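Local coordinates for protein thiamine-monophosphate kinase (Stenotrophomonas maltophilia, PDB 6XEP) that probably phosphorylates thiamine monophosphate with ATP to give thiamine diphosphate, the active form of vitamin B1, in a magnesium-dependent reaction, at residues A172-L177 with L199-P204; G211-A216 with H291-S296; L97-P100 with D105-E108. One frame throughout, in Å; residues are numbered along the deposited sequence. Where two conformers were deposited one is given.

Contact 1. Residues A172-L177 with L199-P204; sequences AGALRL and LRLLRP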
# COMPACT_ATOMS: atom_id res chain seq x y z
N ALA A 172 5.42 21.57 -14.08
CA ALA A 172 4.69 21.67 -15.34
C ALA A 172 5.55 22.29 -16.42
O ALA A 172 5.49 21.87 -17.58
CB ALA A 172 3.41 22.49 -15.15
N GLY A 173 6.35 23.30 -16.07
CA GLY A 173 7.26 23.89 -17.03
C GLY A 173 8.28 22.90 -17.56
O GLY A 173 8.52 22.83 -18.77
N ALA A 174 8.91 22.13 -16.66
CA ALA A 174 9.83 21.09 -17.12
C ALA A 174 9.12 20.09 -18.03
O ALA A 174 9.68 19.68 -19.05
CB ALA A 174 10.45 20.36 -15.92
N LEU A 175 7.90 19.68 -17.67
CA LEU A 175 7.16 18.73 -18.50
C LEU A 175 6.90 19.30 -19.88
O LEU A 175 7.07 18.61 -20.90
CB LEU A 175 5.84 18.35 -17.82
CG LEU A 175 5.09 17.13 -18.37
CD1 LEU A 175 5.92 15.86 -18.14
CD2 LEU A 175 3.70 16.99 -17.75
N ARG A 176 6.51 20.58 -19.95
CA ARG A 176 6.28 21.21 -21.25
C ARG A 176 7.56 21.27 -22.08
O ARG A 176 7.54 20.97 -23.29
CB ARG A 176 5.72 22.62 -21.06
CG ARG A 176 4.22 22.71 -20.87
CD ARG A 176 3.88 24.14 -20.50
NE ARG A 176 2.45 24.38 -20.33
CZ ARG A 176 1.75 25.18 -21.12
NH1 ARG A 176 2.34 25.79 -22.14
NH2 ARG A 176 0.45 25.36 -20.90
N LEU A 177 8.66 21.71 -21.48
CA LEU A 177 9.92 21.74 -22.21
C LEU A 177 10.31 20.34 -22.69
O LEU A 177 10.76 20.18 -23.83
CB LEU A 177 11.03 22.33 -21.34
CG LEU A 177 10.84 23.81 -21.02
CD1 LEU A 177 11.81 24.20 -19.91
CD2 LEU A 177 11.07 24.67 -22.25
N LEU A 199 14.68 19.28 -11.85
CA LEU A 199 14.62 18.68 -10.52
C LEU A 199 13.31 18.99 -9.78
O LEU A 199 12.93 18.24 -8.87
CB LEU A 199 15.82 19.12 -9.69
CG LEU A 199 17.15 18.52 -10.16
CD1 LEU A 199 18.28 18.94 -9.25
CD2 LEU A 199 17.03 17.02 -10.17
N ARG A 200 12.62 20.07 -10.14
CA ARG A 200 11.29 20.27 -9.57
C ARG A 200 10.29 19.24 -10.08
O ARG A 200 9.39 18.83 -9.34
CB ARG A 200 10.80 21.69 -9.86
CG ARG A 200 11.58 22.76 -9.11
CD ARG A 200 11.19 22.82 -7.65
NE ARG A 200 9.91 23.51 -7.44
CZ ARG A 200 9.14 23.35 -6.37
NH1 ARG A 200 9.52 22.51 -5.41
NH2 ARG A 200 8.00 24.03 -6.26
N LEU A 201 10.43 18.81 -11.34
CA LEU A 201 9.60 17.73 -11.84
C LEU A 201 10.03 16.40 -11.25
O LEU A 201 9.20 15.59 -10.82
CB LEU A 201 9.66 17.68 -13.37
CG LEU A 201 8.89 16.51 -14.02
CD1 LEU A 201 7.41 16.53 -13.65
CD2 LEU A 201 9.06 16.49 -15.53
N LEU A 202 11.35 16.13 -11.25
CA LEU A 202 11.84 14.81 -10.88
C LEU A 202 11.87 14.61 -9.37
O LEU A 202 11.60 13.51 -8.88
CB LEU A 202 13.25 14.58 -11.44
CG LEU A 202 13.35 14.61 -12.97
CD1 LEU A 202 14.80 14.35 -13.33
CD2 LEU A 202 12.44 13.55 -13.57
N ARG A 203 12.22 15.65 -8.61
CA ARG A 203 12.44 15.52 -7.17
C ARG A 203 11.71 16.64 -6.44
O ARG A 203 12.36 17.52 -5.85
CB ARG A 203 13.93 15.57 -6.84
CG ARG A 203 14.75 14.40 -7.31
CD ARG A 203 16.21 14.56 -6.81
NE ARG A 203 17.09 13.88 -7.74
CZ ARG A 203 18.34 14.22 -7.98
NH1 ARG A 203 18.90 15.23 -7.33
NH2 ARG A 203 19.03 13.52 -8.86
N PRO A 204 10.39 16.62 -6.43
CA PRO A 204 9.65 17.65 -5.67
C PRO A 204 9.97 17.54 -4.18
O PRO A 204 10.30 16.46 -3.68
CB PRO A 204 8.18 17.31 -5.96
CG PRO A 204 8.18 15.83 -6.22
CD PRO A 204 9.48 15.61 -7.00
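A174 and L201 bring helices 170-179 and 192-202 together, with A174 CA 6.3 Å from L201 CA. This is close helix-helix packing inside the AIR synthase-related C-terminal domain, between two helices that follow each other along the chain. Segment 172-177 is helical throughout, whereas 199-204 holds the last turn of its helix and the exit from it: R203 N still bonds L199 O at 2.7 Å, but R203 itself has left helical backbone angles and the chain runs on through P204.

The near approach rests on a small side chain facing a branched one. A174 CB meets L201 CB at 3.8 Å, and the same L201 then reaches past the alanine. With its CG anti to the backbone N (chi1 176°), L201 sends CD2 along the first helix, where it lies 4.1 Å from A174 CB and 4.0 Å from the backbone N of L175. L175 completes the apolar patch from one flank; its CD1 touches L201 CD2 at 4.1 Å, the two leucine side chains running obliquely past each other. One methyl of L201 thus serves both residues of the first helix, and A174 and L201 are buried.

L201 probably borders the substrate site: its side chain comes within about 4 Å (nearest atoms) of that of D274, predicted to bind substrate. Its carbonyl O accepts a bond from K74 NZ and P204 O one from W73 NE1, which ties the helix end to helix 68-85 of the N-terminal half. R200 starts toward the first helix but turns away and splits its guanidinium between two acids, NE bridging to D170 OD2 at the start of helix 170-179 and NH2 to E277 OE2.

Contact 2. Residues G211-A216 with H291-S296; sequences GLRLRA and HYLAES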
# COMPACT_ATOMS: atom_id res chain seq x y z
N GLY A 211 4.12 21.59 7.25
CA GLY A 211 2.85 20.99 7.65
C GLY A 211 2.74 20.79 9.15
O GLY A 211 1.68 21.01 9.74
N LEU A 212 3.85 20.43 9.78
CA LEU A 212 3.89 20.19 11.22
C LEU A 212 3.84 21.46 12.03
O LEU A 212 3.68 21.38 13.26
CB LEU A 212 5.15 19.42 11.60
CG LEU A 212 5.16 17.95 11.18
CD1 LEU A 212 6.50 17.38 11.51
CD2 LEU A 212 4.06 17.18 11.90
N ARG A 213 3.99 22.62 11.40
CA ARG A 213 3.89 23.87 12.12
C ARG A 213 2.61 24.63 11.84
O ARG A 213 2.23 25.48 12.65
CB ARG A 213 5.09 24.76 11.80
CG ARG A 213 6.37 24.17 12.38
CD ARG A 213 7.42 25.21 12.62
NE ARG A 213 8.73 24.59 12.61
CZ ARG A 213 9.88 25.25 12.62
NH1 ARG A 213 11.02 24.58 12.60
NH2 ARG A 213 9.89 26.58 12.65
N LEU A 214 1.91 24.29 10.76
CA LEU A 214 0.76 25.08 10.30
C LEU A 214 -0.43 24.99 11.25
O LEU A 214 -1.26 25.90 11.27
CB LEU A 214 0.33 24.62 8.91
CG LEU A 214 1.10 25.23 7.74
CD1 LEU A 214 0.61 24.69 6.40
CD2 LEU A 214 0.98 26.73 7.77
N ARG A 215 -0.53 23.91 12.03
CA ARG A 215 -1.67 23.81 12.94
C ARG A 215 -1.70 24.99 13.89
O ARG A 215 -2.78 25.46 14.28
CB ARG A 215 -1.63 22.50 13.73
CG ARG A 215 -2.77 22.36 14.76
CD ARG A 215 -4.16 22.29 14.09
NE ARG A 215 -5.20 22.11 15.10
CZ ARG A 215 -5.84 23.10 15.71
NH1 ARG A 215 -5.57 24.37 15.41
NH2 ARG A 215 -6.77 22.83 16.63
N ALA A 216 -0.52 25.52 14.24
CA ALA A 216 -0.47 26.67 15.13
C ALA A 216 -0.86 27.97 14.46
O ALA A 216 -1.06 28.97 15.16
CB ALA A 216 0.93 26.79 15.74
N HIS A 291 5.32 35.54 7.98
CA HIS A 291 6.58 36.00 7.42
C HIS A 291 7.75 35.54 8.27
O HIS A 291 8.79 35.12 7.76
CB HIS A 291 6.59 37.52 7.27
CG HIS A 291 5.63 38.01 6.23
ND1 HIS A 291 5.70 37.61 4.91
CD2 HIS A 291 4.55 38.83 6.31
CE1 HIS A 291 4.72 38.17 4.22
NE2 HIS A 291 4.01 38.91 5.05
N TYR A 292 7.58 35.59 9.59
CA TYR A 292 8.61 35.10 10.49
C TYR A 292 8.83 33.61 10.30
O TYR A 292 9.96 33.13 10.33
CB TYR A 292 8.24 35.39 11.94
CG TYR A 292 9.32 34.96 12.90
CD1 TYR A 292 9.30 33.69 13.48
CD2 TYR A 292 10.38 35.81 13.21
CE1 TYR A 292 10.30 33.29 14.36
CE2 TYR A 292 11.39 35.41 14.10
CZ TYR A 292 11.34 34.15 14.66
OH TYR A 292 12.33 33.74 15.53
N LEU A 293 7.73 32.86 10.12
CA LEU A 293 7.85 31.42 9.92
C LEU A 293 8.62 31.11 8.64
O LEU A 293 9.46 30.20 8.62
CB LEU A 293 6.45 30.79 9.87
CG LEU A 293 6.40 29.27 9.60
CD1 LEU A 293 7.09 28.50 10.71
CD2 LEU A 293 4.96 28.81 9.43
N ALA A 294 8.34 31.85 7.57
CA ALA A 294 9.04 31.64 6.32
C ALA A 294 10.54 31.85 6.51
O ALA A 294 11.35 31.08 5.99
CB ALA A 294 8.49 32.57 5.24
N GLU A 295 10.92 32.89 7.25
CA GLU A 295 12.34 33.10 7.54
C GLU A 295 12.90 31.95 8.37
O GLU A 295 14.03 31.49 8.13
CB GLU A 295 12.53 34.42 8.28
CG GLU A 295 12.16 35.64 7.45
CD GLU A 295 13.09 35.84 6.26
OE1 GLU A 295 14.32 35.92 6.47
OE2 GLU A 295 12.59 35.89 5.11
N SER A 296 12.13 31.48 9.35
CA SER A 296 12.59 30.42 10.23
C SER A 296 12.82 29.12 9.47
O SER A 296 13.82 28.42 9.71
CB SER A 296 11.56 30.20 11.35
OG SER A 296 11.99 29.18 12.23
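R213 reaches across to L293 and S296 in a mixed apolar and polar contact on the surface of the PurM-like C-terminal half, linking helix 208-214 to helix 287-297. The backbones stay well apart, with R213 CA 8.8 Å from L293 CA, so one long side chain spans most of the distance.

R213 does this with an extended chain. Its CG is anti to the carbonyl carbon (chi1 -68°) and the run from CG to NE is stretched out, which carries the guanidinium over to the second helix. On the way its CD lies against L293 CD1 at 3.8 Å, and NH2 is 3.9 Å from that same methyl. The two side chains slant across each other: the aliphatic part of the arginine rests on the leucine, and the charged end goes on one helical turn further, to S296.

There R213 NH2 donates to S296 OG at 3.4 Å with an N-H...O angle of 148°, a long, bent and weak hydrogen bond. OG, anti to the serine N (chi1 -179°), points to the arginine and meets the guanidinium at its edge, in its plane. R213 and S296 are both exposed, so water probably competes for this bond, and the buried L293 probably supplies the steadier part of the contact.

Beneath this surface bridge, L293 also packs on F217 and on L301 of strand 301-308, while L214, next to R213, turns to L278 and F280 of strand 277-282, seating both helices on the six-stranded sheet.

Contact 3. Residues L97-P100 with D105-E108; sequences LSLP and DWIE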
# COMPACT_ATOMS: atom_id res chain seq x y z
N LEU A 97 6.60 -2.92 -5.13
CA LEU A 97 7.27 -2.70 -6.41
C LEU A 97 6.87 -3.78 -7.40
O LEU A 97 7.00 -4.97 -7.11
CB LEU A 97 8.79 -2.73 -6.25
CG LEU A 97 9.59 -1.66 -5.53
CD1 LEU A 97 11.01 -1.74 -6.02
CD2 LEU A 97 9.01 -0.33 -5.86
N SER A 98 6.37 -3.37 -8.56
CA SER A 98 6.16 -4.25 -9.69
C SER A 98 7.26 -3.94 -10.69
O SER A 98 7.37 -2.80 -11.14
CB SER A 98 4.78 -4.04 -10.32
OG SER A 98 3.75 -4.38 -9.40
N LEU A 99 8.08 -4.94 -11.02
CA LEU A 99 9.14 -4.77 -11.98
C LEU A 99 9.02 -5.80 -13.10
O LEU A 99 8.74 -6.98 -12.83
CB LEU A 99 10.52 -4.94 -11.33
CG LEU A 99 10.70 -4.25 -9.99
CD1 LEU A 99 12.01 -4.71 -9.39
CD2 LEU A 99 10.68 -2.75 -10.20
N PRO A 100 9.26 -5.39 -14.35
CA PRO A 100 9.18 -6.35 -15.46
C PRO A 100 10.24 -7.43 -15.38
O PRO A 100 9.96 -8.61 -15.64
CB PRO A 100 9.36 -5.47 -16.70
CG PRO A 100 9.24 -4.07 -16.23
CD PRO A 100 9.67 -4.06 -14.81
N ASP A 105 20.80 -3.58 -9.93
CA ASP A 105 21.32 -2.22 -9.91
C ASP A 105 20.20 -1.19 -9.91
O ASP A 105 20.35 -0.13 -9.30
CB ASP A 105 22.25 -2.00 -11.09
CG ASP A 105 23.62 -2.58 -10.84
OD1 ASP A 105 23.76 -3.36 -9.86
OD2 ASP A 105 24.55 -2.25 -11.59
N TRP A 106 19.09 -1.47 -10.59
CA TRP A 106 18.00 -0.50 -10.58
C TRP A 106 17.39 -0.37 -9.19
O TRP A 106 17.15 0.74 -8.71
CB TRP A 106 16.93 -0.90 -11.59
CG TRP A 106 15.88 0.14 -11.80
CD1 TRP A 106 15.83 1.07 -12.80
CD2 TRP A 106 14.70 0.34 -11.01
NE1 TRP A 106 14.70 1.84 -12.68
CE2 TRP A 106 13.99 1.42 -11.58
CE3 TRP A 106 14.17 -0.29 -9.88
CZ2 TRP A 106 12.79 1.88 -11.06
CZ3 TRP A 106 12.97 0.18 -9.36
CH2 TRP A 106 12.31 1.26 -9.94
N ILE A 107 17.18 -1.49 -8.50
CA ILE A 107 16.55 -1.42 -7.19
C ILE A 107 17.46 -0.71 -6.20
O ILE A 107 17.00 0.04 -5.34
CB ILE A 107 16.18 -2.83 -6.69
CG1 ILE A 107 15.02 -3.39 -7.51
CG2 ILE A 107 15.74 -2.79 -5.25
CD1 ILE A 107 14.73 -4.85 -7.18
N GLU A 108 18.78 -0.94 -6.30
CA GLU A 108 19.71 -0.25 -5.41
C GLU A 108 19.65 1.26 -5.62
O GLU A 108 19.68 2.03 -4.65
CB GLU A 108 21.13 -0.78 -5.64
CG GLU A 108 22.19 -0.19 -4.74
CD GLU A 108 23.46 -1.05 -4.68
OE1 GLU A 108 24.01 -1.42 -5.74
OE2 GLU A 108 23.91 -1.35 -3.55
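L99 CG (chi1 -44°) and I107 CG1 (chi1 -71°) both stand anti to the carbonyl carbon, beside the backbone N, and this turns their end methyls toward each other. W106 instead holds CG anti to its backbone N (chi1 -171°), which swings the indole back toward the strand. The three groups meet between strand 89-99 and helix 104-120, the first two elements of a beta-alpha-beta crossover that continues into strand 124-132.

L99 forks between its two partners. Its CD1 comes against I107 CD1 at 3.5 Å, a tight methyl contact, the two side chains slanting across each other, with I107 CG1 following at 3.8 Å, while CD2 lies 3.8 Å from W106 CZ3. The same corner of the indole receives L97, whose CD1 approaches CZ3 at 4.3 Å from the ring edge, near the ring plane. W106 thus meets two leucines of one strand at CZ3. I107 CG1 also lies at the edge of the indole, which packs the two helix residues against each other. The backbones remain apart, L97 CA being 9.4 Å from I107 CA, and side chains fill the interval.

Strand alternation sorts the faces. L97 and L99 point to the helix; S98, between them, looks the other way, and its OG is hydrogen-bonded to N57 ND2 of the second subunit. One face of the sheet is thus covered by its own crossover helix while the other touches the second subunit at S98, consistent with the dimers of PurM relatives. L137 of strand 136-145 touches both L97 and W106.

Carbon meets carbon throughout, so the helix is fitted to the strand here by shape and hydrophobic burial, without directional polar bonds between these two segments.

How the contacts relate
Contact 3 belongs to the N-terminal half and contacts 1 and 2 to the C-terminal half, where helices 192-202 and 208-214, one from each, are consecutive. None touches another; centres of contacts 2 and 3 lie about 38 Å apart, on opposite sides of the chain's centre. Contact 1 is the most buried, joins two helices purely through aliphatic groups and borders the predicted substrate site. Contact 3 is equally apolar but brings an aromatic ring and a strand into play, with a dimer face behind it. Contact 2, away from the annotated sites, is the most exposed and alone adds a polar bond, a weak one.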